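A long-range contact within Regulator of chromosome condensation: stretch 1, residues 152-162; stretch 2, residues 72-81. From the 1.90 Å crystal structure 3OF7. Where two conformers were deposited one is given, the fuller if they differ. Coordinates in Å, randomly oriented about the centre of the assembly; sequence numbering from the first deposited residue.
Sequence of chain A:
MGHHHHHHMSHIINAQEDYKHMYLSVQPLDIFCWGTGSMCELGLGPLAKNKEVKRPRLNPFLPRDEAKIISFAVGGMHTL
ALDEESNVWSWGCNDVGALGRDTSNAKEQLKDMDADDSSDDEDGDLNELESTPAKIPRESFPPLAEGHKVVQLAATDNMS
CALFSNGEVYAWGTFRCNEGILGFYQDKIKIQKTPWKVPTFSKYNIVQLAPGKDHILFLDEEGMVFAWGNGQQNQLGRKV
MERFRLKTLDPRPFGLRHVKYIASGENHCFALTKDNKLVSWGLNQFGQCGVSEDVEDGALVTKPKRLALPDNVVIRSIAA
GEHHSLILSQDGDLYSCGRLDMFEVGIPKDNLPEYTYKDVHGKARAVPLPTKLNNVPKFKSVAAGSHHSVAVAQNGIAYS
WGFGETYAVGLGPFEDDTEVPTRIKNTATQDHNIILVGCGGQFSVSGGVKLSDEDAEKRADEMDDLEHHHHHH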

# COMPACT_ATOMS: atom_id res chain seq x y z
N GLN A 152 -13.53 -0.19 -0.84
CA GLN A 152 -12.06 -0.27 -0.82
C GLN A 152 -11.53 -1.21 -1.90
O GLN A 152 -12.09 -2.27 -2.13
CB GLN A 152 -11.53 -0.71 0.55
CG GLN A 152 -10.01 -0.50 0.70
CD GLN A 152 -9.40 -1.14 1.93
OE1 GLN A 152 -10.10 -1.56 2.85
NE2 GLN A 152 -8.07 -1.22 1.95
N LEU A 153 -10.43 -0.80 -2.54
CA LEU A 153 -9.69 -1.65 -3.46
C LEU A 153 -8.38 -2.08 -2.81
O LEU A 153 -7.88 -1.41 -1.92
CB LEU A 153 -9.45 -0.93 -4.80
CG LEU A 153 -10.68 -0.64 -5.67
CD1 LEU A 153 -10.30 0.26 -6.84
CD2 LEU A 153 -11.28 -1.94 -6.19
N ALA A 154 -7.85 -3.23 -3.22
CA ALA A 154 -6.54 -3.68 -2.74
C ALA A 154 -5.83 -4.46 -3.83
O ALA A 154 -6.45 -5.24 -4.56
CB ALA A 154 -6.67 -4.51 -1.49
N ALA A 155 -4.53 -4.23 -3.94
CA ALA A 155 -3.75 -4.89 -4.97
C ALA A 155 -2.45 -5.35 -4.34
O ALA A 155 -1.75 -4.57 -3.67
CB ALA A 155 -3.48 -3.92 -6.13
N THR A 156 -2.14 -6.64 -4.54
CA THR A 156 -0.86 -7.21 -4.18
C THR A 156 0.03 -7.17 -5.42
O THR A 156 -0.24 -6.43 -6.36
CB THR A 156 -1.00 -8.67 -3.67
OG1 THR A 156 -1.41 -9.51 -4.75
CG2 THR A 156 -2.01 -8.76 -2.53
N ASP A 157 1.10 -7.97 -5.45
CA ASP A 157 1.92 -8.07 -6.65
C ASP A 157 1.10 -8.65 -7.81
O ASP A 157 1.16 -8.13 -8.93
CB ASP A 157 3.16 -8.94 -6.42
CG ASP A 157 4.33 -8.15 -5.87
OD1 ASP A 157 4.14 -7.07 -5.25
OD2 ASP A 157 5.47 -8.63 -6.05
N ASN A 158 0.30 -9.67 -7.52
CA ASN A 158 -0.33 -10.52 -8.54
C ASN A 158 -1.86 -10.73 -8.36
O ASN A 158 -2.50 -11.40 -9.19
CB ASN A 158 0.38 -11.89 -8.57
CG ASN A 158 1.89 -11.78 -8.74
OD1 ASN A 158 2.68 -12.07 -7.81
ND2 ASN A 158 2.31 -11.35 -9.92
N MET A 159 -2.43 -10.19 -7.28
CA MET A 159 -3.87 -10.33 -7.03
C MET A 159 -4.56 -9.00 -6.76
O MET A 159 -3.93 -8.01 -6.42
CB MET A 159 -4.23 -11.43 -6.01
CG MET A 159 -4.16 -11.12 -4.52
SD MET A 159 -5.46 -10.20 -3.62
CE MET A 159 -6.91 -11.27 -3.62
N SER A 160 -5.87 -9.01 -6.95
CA SER A 160 -6.68 -7.82 -6.83
C SER A 160 -7.91 -8.15 -6.01
O SER A 160 -8.39 -9.28 -6.03
CB SER A 160 -7.09 -7.36 -8.22
OG SER A 160 -5.97 -6.91 -8.96
N CYS A 161 -8.40 -7.15 -5.29
CA CYS A 161 -9.53 -7.34 -4.39
C CYS A 161 -10.39 -6.09 -4.33
O CYS A 161 -9.87 -4.98 -4.30
CB CYS A 161 -9.05 -7.73 -2.99
SG CYS A 161 -10.37 -8.26 -1.88
N ALA A 162 -11.71 -6.29 -4.33
CA ALA A 162 -12.65 -5.19 -4.13
C ALA A 162 -13.60 -5.55 -3.00
O ALA A 162 -14.22 -6.63 -3.01
CB ALA A 162 -13.44 -4.91 -5.42
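Stretch 2 72-81: FAVGGMHTLA

Stretch 2 repeats the build of stretch 1, two extended strands joined by a tight turn, and packs against it as one hairpin on another. Strand 72-74 runs nearly parallel to strand 152-155, with axes 16° apart (signed crossing angle -16°) and 5.6 Å at closest approach; strand 78-81 returns antiparallel to 152-155 (174°). Within stretch 2, Ala-73 and Leu-80 exchange backbone hydrogen bonds, and Gly-75 N donates to His-78 O. Between the stretches the turns come nearest: Asp-157 CA and Gly-76 CA are 4.0 Å apart, and Gly-76 N donates a hydrogen bond to Thr-156 O (3.2 Å). Gly-75 CA also lies 3.4 Å from Thr-156 O in a CA-H...O contact. Both glycines matter: a CB on Gly-75 would run into Thr-156 O and Ala-155 CB, and one on Gly-76 into Asp-157 OD1, which sits 3.2 Å from Gly-76 CA. Before the turn, Ala-73 points its methyl toward stretch 1, its CB 3.4 Å from Leu-153 O and 3.8 Å from Leu-153 CB. Leu-80, also directed toward stretch 1, adopts m,t (chi1 -51°, chi2 173°), which brings its CD1 to 3.5 Å from Ala-154 O and 4.3 Å from Ala-155 CB; its CB meets Leu-153 CD1 at 3.8 Å, Leu-153 being m,t as well. His-78 starts sideways, but chi1 of 67° (p) and chi2 of 108° carry the end of its side chain nearer to stretch 1, where Asp-157 O and Met-159 O lie at the ring edge. There NE2 makes a weak hydrogen bond to Met-159 O (3.2 Å, 121°), while CE1 lies 3.5 Å from Ala-155 CB. Met-77, m,t, sets out sideways; its N lies 4.0 Å from Asp-157 O. Between the two strand ends, water 1 bridges Ala-155 N and Val-74 O, accepting from Ala-155 N (2.9 Å from its O) and donating weakly to Val-74 O (3.1 Å).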

# COMPACT_ATOMS: atom_id res chain seq x y z
N PHE A 72 -7.73 4.87 -5.34
CA PHE A 72 -6.89 3.90 -6.05
C PHE A 72 -6.08 3.06 -5.08
O PHE A 72 -5.86 3.45 -3.94
CB PHE A 72 -6.01 4.58 -7.13
CG PHE A 72 -5.09 5.64 -6.59
CD1 PHE A 72 -3.87 5.30 -6.00
CD2 PHE A 72 -5.44 7.00 -6.67
CE1 PHE A 72 -3.01 6.27 -5.49
CE2 PHE A 72 -4.58 7.99 -6.17
CZ PHE A 72 -3.36 7.62 -5.57
N ALA A 73 -5.66 1.89 -5.55
CA ALA A 73 -4.89 0.96 -4.72
C ALA A 73 -3.76 0.48 -5.59
O ALA A 73 -3.98 -0.09 -6.66
CB ALA A 73 -5.77 -0.23 -4.26
N VAL A 74 -2.53 0.74 -5.14
CA VAL A 74 -1.34 0.44 -5.93
C VAL A 74 -0.73 -0.88 -5.43
O VAL A 74 -0.41 -1.00 -4.25
CB VAL A 74 -0.29 1.57 -5.84
CG1 VAL A 74 0.92 1.25 -6.72
CG2 VAL A 74 -0.90 2.92 -6.24
N GLY A 75 -0.60 -1.85 -6.32
CA GLY A 75 0.08 -3.11 -6.01
C GLY A 75 1.50 -3.12 -6.55
O GLY A 75 2.02 -2.09 -6.99
N GLY A 76 2.13 -4.29 -6.54
CA GLY A 76 3.53 -4.40 -6.95
C GLY A 76 3.75 -4.02 -8.40
O GLY A 76 4.65 -3.24 -8.69
N MET A 77 2.92 -4.57 -9.29
CA MET A 77 3.07 -4.40 -10.73
C MET A 77 1.76 -3.98 -11.41
O MET A 77 1.67 -3.96 -12.64
CB MET A 77 3.63 -5.69 -11.37
CG MET A 77 5.06 -6.05 -10.94
SD MET A 77 5.65 -7.63 -11.60
N HIS A 78 0.73 -3.67 -10.62
CA HIS A 78 -0.55 -3.21 -11.18
C HIS A 78 -1.26 -2.27 -10.23
O HIS A 78 -0.94 -2.22 -9.05
CB HIS A 78 -1.45 -4.38 -11.58
CG HIS A 78 -1.95 -5.18 -10.41
ND1 HIS A 78 -3.26 -5.14 -9.98
CD2 HIS A 78 -1.31 -6.03 -9.58
CE1 HIS A 78 -3.40 -5.93 -8.94
NE2 HIS A 78 -2.23 -6.48 -8.67
N THR A 79 -2.23 -1.53 -10.75
CA THR A 79 -3.00 -0.58 -9.95
C THR A 79 -4.48 -0.72 -10.27
O THR A 79 -4.86 -1.01 -11.40
CB THR A 79 -2.57 0.87 -10.24
OG1 THR A 79 -1.16 1.01 -9.98
CG2 THR A 79 -3.35 1.88 -9.37
N LEU A 80 -5.30 -0.52 -9.25
CA LEU A 80 -6.74 -0.47 -9.42
C LEU A 80 -7.19 0.93 -9.04
O LEU A 80 -6.65 1.51 -8.11
CB LEU A 80 -7.41 -1.49 -8.50
CG LEU A 80 -6.88 -2.92 -8.57
CD1 LEU A 80 -7.56 -3.75 -7.47
CD2 LEU A 80 -7.10 -3.56 -9.96
N ALA A 81 -8.18 1.46 -9.76
CA ALA A 81 -8.78 2.74 -9.41
C ALA A 81 -10.31 2.65 -9.41
O ALA A 81 -10.90 1.79 -10.08
CB ALA A 81 -8.28 3.85 -10.34
O HOH W 1 -2.99 -1.98 -2.95